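Local coordinates for amyloid-like protein 1 (Homo sapiens, PDB 3PMR) that probably binds heparin and takes part in cell adhesion through an all-helical E2 domain that pairs with a second copy of itself, at residues A33-D36 with L37-R41; E113-L116 with A117-A121; K142-R145 with H146-H150. All coordinates share one frame; numbering follows the deposited sequence.

Overall arrangement
The three contacts show how one helical hydrogen-bond pattern serves different surroundings. Interaction 1 lies on helix 26-56, interaction 2 at the end of helix 64-119 and interaction 3 on helix 126-157. Interaction 1 is a surface contact in which a methionine meets two glutamates, whereas interactions 2 and 3 are partly buried. Interaction 2 is mainly apolar, a leucine over a phenylalanine ring between helices of its own chain; interaction 3 gathers basic side chains round a phosphate. The centres of interactions 1 and 2 are about 46 Å apart, on opposite sides of the chain's centre. Interactions 1 and 3 both touch the second subunit, carrying acidic and basic groups that pair across the dimer.

Interaction 1 (A33-D36 with L37-R41); sequences AKMD and LEERR
Four consecutive i to i+4 bonds carry the backbone of helix 26-56 from Ala33-Asp36 into Leu37-Arg41, with Glu39 N reaching Met35 O at 3.0 Å and Arg40 N reaching Asp36 O in the same way. On the outer side of these turns, Met35 is the meeting point for two acidic side chains. Its CG stands opposite the backbone N (chi1 -176°), and bends at chi2 and chi3 then curl the thioether over Glu38, where SD lies 3.4 Å from Glu38 OE2. Glu39 comes from the next position: its CG sits 3.3 Å from Met35 O, and its OE1 is 3.8 Å from Met35 CG. Its other oxygen, OE2, is 4.3 Å from Asp36 OD1, a proximity of like charges that probably costs some energy. With an alanine in place of Glu39, the flank of Met35 CG would probably lose the carboxylate beside it, and Met35 O the CG methylene that lies against it. Glu38 OE2 forms a salt bridge with Arg149 NE of the second subunit. On helix 64-119 of the same chain, Leu92 receives Ala33 and Lys34, while Glu88 packs against Leu37 and pairs with Arg41.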
# COMPACT_ATOMS: atom_id res chain seq x y z
N ALA B 33 11.88 0.09 -5.92
CA ALA B 33 11.82 -1.17 -6.64
C ALA B 33 10.38 -1.46 -7.06
O ALA B 33 10.10 -1.89 -8.19
CB ALA B 33 12.35 -2.29 -5.76
N LYS B 34 9.45 -1.22 -6.14
CA LYS B 34 8.04 -1.47 -6.41
C LYS B 34 7.53 -0.59 -7.57
O LYS B 34 6.78 -1.07 -8.42
CB LYS B 34 7.24 -1.22 -5.13
CG LYS B 34 5.78 -1.58 -5.21
CD LYS B 34 5.11 -1.49 -3.83
CE LYS B 34 3.58 -1.53 -3.97
NZ LYS B 34 2.86 -1.47 -2.66
N MET B 35 7.95 0.67 -7.62
CA MET B 35 7.51 1.57 -8.69
C MET B 35 8.15 1.17 -10.02
O MET B 35 7.49 1.19 -11.06
CB MET B 35 7.85 3.03 -8.34
CG MET B 35 7.35 4.07 -9.36
SD MET B 35 5.57 3.93 -9.80
CE MET B 35 4.75 4.47 -8.23
N ASP B 36 9.43 0.80 -10.00
CA ASP B 36 10.11 0.36 -11.22
C ASP B 36 9.37 -0.83 -11.84
O ASP B 36 9.15 -0.86 -13.05
CB ASP B 36 11.55 -0.06 -10.93
CG ASP B 36 12.47 1.12 -10.65
OD1 ASP B 36 12.29 2.19 -11.28
OD2 ASP B 36 13.38 0.98 -9.81
N LEU B 37 9.00 -1.80 -11.02
CA LEU B 37 8.30 -2.98 -11.52
C LEU B 37 6.87 -2.67 -11.97
O LEU B 37 6.35 -3.33 -12.87
CB LEU B 37 8.28 -4.08 -10.45
CG LEU B 37 9.64 -4.69 -10.12
CD1 LEU B 37 9.46 -5.78 -9.07
CD2 LEU B 37 10.26 -5.27 -11.38
N GLU B 38 6.25 -1.70 -11.32
CA GLU B 38 4.89 -1.28 -11.66
C GLU B 38 4.90 -0.75 -13.09
O GLU B 38 4.08 -1.13 -13.93
CB GLU B 38 4.42 -0.17 -10.71
CG GLU B 38 3.07 0.43 -11.05
CD GLU B 38 2.67 1.57 -10.12
OE1 GLU B 38 2.51 1.31 -8.91
OE2 GLU B 38 2.53 2.72 -10.59
N GLU B 39 5.85 0.14 -13.34
CA GLU B 39 6.04 0.78 -14.64
C GLU B 39 6.42 -0.20 -15.73
O GLU B 39 5.92 -0.14 -16.86
CB GLU B 39 7.12 1.86 -14.54
CG GLU B 39 6.72 3.07 -13.72
CD GLU B 39 7.88 4.01 -13.45
OE1 GLU B 39 7.64 5.16 -13.01
OE2 GLU B 39 9.05 3.60 -13.66
N ARG B 40 7.33 -1.11 -15.40
CA ARG B 40 7.78 -2.11 -16.36
C ARG B 40 6.61 -2.99 -16.80
O ARG B 40 6.43 -3.26 -17.99
CB ARG B 40 8.87 -2.97 -15.71
CG ARG B 40 9.48 -4.03 -16.62
CD ARG B 40 10.53 -4.85 -15.86
NE ARG B 40 11.64 -4.02 -15.40
CZ ARG B 40 12.61 -4.45 -14.60
NH1 ARG B 40 12.60 -5.71 -14.16
NH2 ARG B 40 13.58 -3.63 -14.23
N ARG B 41 5.81 -3.43 -15.84
CA ARG B 41 4.68 -4.29 -16.15
C ARG B 41 3.57 -3.55 -16.89
O ARG B 41 2.91 -4.12 -17.76
CB ARG B 41 4.16 -4.93 -14.86
CG ARG B 41 5.20 -5.83 -14.17
CD ARG B 41 5.74 -6.90 -15.13
NE ARG B 41 6.59 -7.87 -14.43
CZ ARG B 41 6.90 -9.07 -14.92
NH1 ARG B 41 6.44 -9.45 -16.10
NH2 ARG B 41 7.66 -9.89 -14.21

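Interaction 2 (E113-L116 with A117-A121); sequences EGFL and AALQA
The C-terminal turn of helix 64-119, one of the long helices of the E2 domain, brings Phe115 and Leu119 together one turn apart in an i to i+4 CH-pi contact. Leu119 CD1 lies over one face of the Phe115 ring, 4.1 Å from its centroid and 27° off the ring normal. The approach is to the far end of the ring, where Phe115 CZ is 3.7 Å from Leu119 CD1. Phe115 can offer this face because its CG is turned away from the backbone N (chi1 168°), while CG of Leu119 lies beside its own N. The pair faces inward: Phe115 also packs on Leu133 of helix 126-157, and both residues touch Leu186 of helix 159-187. Ala118 rests on Val129 and Ala132 of helix 126-157. Beneath the side chains, the backbone bond from Leu119 N to Phe115 O measures 3.2 Å. At Gln120 the backbone turns out of the helical conformation, yet its N still bonds to Leu116 O at 3.0 Å. Its extended side chain runs beside that of Leu116 in the same direction and ends with Gln120 NE2 3.4 Å from Leu116 CD2.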
# COMPACT_ATOMS: atom_id res chain seq x y z
N GLU B 113 22.08 -5.31 24.92
CA GLU B 113 23.50 -5.28 25.24
C GLU B 113 23.86 -3.95 25.91
O GLU B 113 24.53 -3.93 26.93
CB GLU B 113 24.33 -5.47 23.96
CG GLU B 113 25.83 -5.52 24.20
CD GLU B 113 26.64 -5.70 22.92
OE1 GLU B 113 26.65 -4.77 22.08
OE2 GLU B 113 27.26 -6.77 22.76
N GLY B 114 23.39 -2.83 25.35
CA GLY B 114 23.68 -1.53 25.94
C GLY B 114 23.11 -1.36 27.34
O GLY B 114 23.75 -0.80 28.23
N PHE B 115 21.89 -1.85 27.55
CA PHE B 115 21.24 -1.75 28.86
C PHE B 115 22.02 -2.55 29.90
O PHE B 115 22.13 -2.13 31.06
CB PHE B 115 19.81 -2.27 28.76
CG PHE B 115 19.13 -2.48 30.08
CD1 PHE B 115 18.92 -1.42 30.95
CD2 PHE B 115 18.67 -3.75 30.45
CE1 PHE B 115 18.23 -1.60 32.15
CE2 PHE B 115 17.98 -3.94 31.65
CZ PHE B 115 17.77 -2.86 32.50
N LEU B 116 22.55 -3.69 29.48
CA LEU B 116 23.34 -4.57 30.34
C LEU B 116 24.64 -3.91 30.77
O LEU B 116 25.02 -3.99 31.94
CB LEU B 116 23.66 -5.86 29.61
CG LEU B 116 22.88 -7.10 30.03
CD1 LEU B 116 22.52 -7.91 28.81
CD2 LEU B 116 23.73 -7.92 31.00
N ALA B 117 25.32 -3.28 29.82
CA ALA B 117 26.59 -2.60 30.10
C ALA B 117 26.36 -1.49 31.12
O ALA B 117 27.13 -1.34 32.06
CB ALA B 117 27.16 -2.02 28.81
N ALA B 118 25.29 -0.72 30.93
CA ALA B 118 24.98 0.36 31.86
C ALA B 118 24.80 -0.20 33.28
O ALA B 118 25.24 0.41 34.25
CB ALA B 118 23.72 1.08 31.42
N LEU B 119 24.15 -1.36 33.37
CA LEU B 119 23.91 -2.02 34.65
C LEU B 119 25.17 -2.59 35.32
O LEU B 119 25.26 -2.63 36.55
CB LEU B 119 22.92 -3.17 34.48
CG LEU B 119 21.43 -2.87 34.40
CD1 LEU B 119 20.67 -4.19 34.37
CD2 LEU B 119 20.99 -2.05 35.62
N GLN B 120 26.12 -3.04 34.51
CA GLN B 120 27.34 -3.64 35.02
C GLN B 120 28.49 -2.65 35.18
O GLN B 120 29.63 -3.05 35.44
CB GLN B 120 27.77 -4.79 34.10
CG GLN B 120 26.64 -5.76 33.80
CD GLN B 120 27.02 -6.81 32.77
OE1 GLN B 120 27.73 -6.51 31.81
NE2 GLN B 120 26.54 -8.03 32.96
N ALA B 121 28.20 -1.36 35.02
CA ALA B 121 29.22 -0.34 35.15
C ALA B 121 29.61 -0.13 36.61
O ALA B 121 28.78 -0.27 37.52
CB ALA B 121 28.72 0.98 34.54

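Interaction 3 (K142-R145 with H146-H150); sequences KEQR and HTLRH. With PO4 (phosphate ion), chain F.
Arg145 and Arg149, one helical turn apart, leave the backbone by different first torsions and still converge on one phosphate. In Arg145, CG lies beside the backbone N (chi1 -76°), in Arg149 opposite it (chi1 -176°), and both chains bend at chi3. Their guanidinium planes, 71° apart, each present an edge to phosphate O1, with Arg149 NH2 at 2.7 Å and Arg145 NE at 3.0 Å. Arg145 NH2 takes a second oxygen, O4, at 3.1 Å. From another side, Lys142 NZ comes within 2.7 Å of phosphate O2. A water donates both to phosphate O1 and to Lys142 O, tying the ion to the helix backbone. One face of the Arg149 guanidinium lies over Arg145 O. On the inner side of the helix, Glu143 O accepts from Thr147 N and, at 3.0 Å, from Thr147 OG1, which arrive from opposite faces of the carbonyl plane. Arg145 and Arg149 also form salt bridges with Glu39 and Glu38 of the second subunit. The phosphate probably came from the crystallisation liquor, but a basic cluster gripping an anion beside the dimer contact is consistent with binding the sulfate groups of heparin.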
# COMPACT_ATOMS: atom_id res chain seq x y z
N LYS B 142 8.49 -0.89 19.23
CA LYS B 142 8.53 -1.00 17.77
C LYS B 142 8.11 -2.41 17.32
O LYS B 142 7.38 -2.57 16.35
CB LYS B 142 9.94 -0.68 17.26
CG LYS B 142 10.03 -0.53 15.76
CD LYS B 142 11.26 0.26 15.36
CE LYS B 142 11.11 0.77 13.95
NZ LYS B 142 9.83 1.52 13.85
N GLU B 143 8.60 -3.43 18.03
CA GLU B 143 8.26 -4.83 17.71
C GLU B 143 6.77 -5.12 17.97
O GLU B 143 6.13 -5.88 17.26
CB GLU B 143 9.12 -5.77 18.55
CG GLU B 143 8.73 -7.25 18.44
CD GLU B 143 9.84 -8.18 18.92
OE1 GLU B 143 10.84 -7.67 19.47
OE2 GLU B 143 9.70 -9.42 18.75
N GLN B 144 6.24 -4.49 19.01
CA GLN B 144 4.85 -4.67 19.36
C GLN B 144 3.98 -4.05 18.27
O GLN B 144 3.03 -4.67 17.79
CB GLN B 144 4.55 -4.00 20.70
CG GLN B 144 3.09 -4.09 21.07
CD GLN B 144 2.81 -3.44 22.40
OE1 GLN B 144 2.67 -2.22 22.50
NE2 GLN B 144 2.75 -4.26 23.44
N ARG B 145 4.31 -2.82 17.88
CA ARG B 145 3.55 -2.12 16.85
C ARG B 145 3.63 -2.88 15.53
O ARG B 145 2.67 -2.92 14.77
CB ARG B 145 4.07 -0.69 16.68
CG ARG B 145 3.62 0.25 17.81
CD ARG B 145 4.34 1.59 17.76
NE ARG B 145 4.11 2.31 16.51
CZ ARG B 145 2.94 2.82 16.13
NH1 ARG B 145 1.87 2.69 16.90
NH2 ARG B 145 2.84 3.45 14.97
N HIS B 146 4.77 -3.50 15.28
CA HIS B 146 4.94 -4.25 14.04
C HIS B 146 3.98 -5.43 14.03
O HIS B 146 3.33 -5.71 13.03
CB HIS B 146 6.37 -4.72 13.90
CG HIS B 146 6.63 -5.45 12.63
ND1 HIS B 146 6.43 -6.81 12.50
CD2 HIS B 146 7.01 -5.01 11.41
CE1 HIS B 146 6.68 -7.17 11.25
NE2 HIS B 146 7.03 -6.09 10.57
N THR B 147 3.90 -6.13 15.16
CA THR B 147 3.01 -7.28 15.27
C THR B 147 1.56 -6.83 15.09
O THR B 147 0.82 -7.44 14.34
CB THR B 147 3.17 -7.93 16.64
OG1 THR B 147 4.52 -8.37 16.80
CG2 THR B 147 2.22 -9.11 16.78
N LEU B 148 1.17 -5.77 15.79
CA LEU B 148 -0.19 -5.26 15.72
C LEU B 148 -0.55 -4.78 14.31
O LEU B 148 -1.64 -5.09 13.81
CB LEU B 148 -0.38 -4.10 16.71
CG LEU B 148 -0.26 -4.40 18.21
CD1 LEU B 148 -0.01 -3.12 18.98
CD2 LEU B 148 -1.53 -5.07 18.71
N ARG B 149 0.35 -4.04 13.68
CA ARG B 149 0.12 -3.52 12.33
C ARG B 149 -0.05 -4.66 11.31
O ARG B 149 -0.90 -4.59 10.42
CB ARG B 149 1.27 -2.61 11.88
CG ARG B 149 1.03 -1.97 10.51
CD ARG B 149 2.14 -0.98 10.13
NE ARG B 149 2.38 -0.01 11.19
CZ ARG B 149 3.44 -0.02 12.00
NH1 ARG B 149 4.37 -0.96 11.87
NH2 ARG B 149 3.56 0.90 12.94
N HIS B 150 0.77 -5.69 11.45
CA HIS B 150 0.70 -6.82 10.53
C HIS B 150 -0.68 -7.49 10.60
O HIS B 150 -1.29 -7.80 9.58
CB HIS B 150 1.76 -7.85 10.86
CG HIS B 150 1.76 -9.01 9.93
ND1 HIS B 150 1.79 -10.32 10.37
CD2 HIS B 150 1.68 -9.07 8.58
CE1 HIS B 150 1.73 -11.13 9.32
NE2 HIS B 150 1.66 -10.40 8.23
P PO4 F . 6.64 2.68 13.88
O1 PO4 F . 5.86 1.47 14.26
O2 PO4 F . 7.71 2.91 14.90
O3 PO4 F . 7.26 2.47 12.55
O4 PO4 F . 5.74 3.86 13.83
O HOH W 1 6.87 -1.20 14.11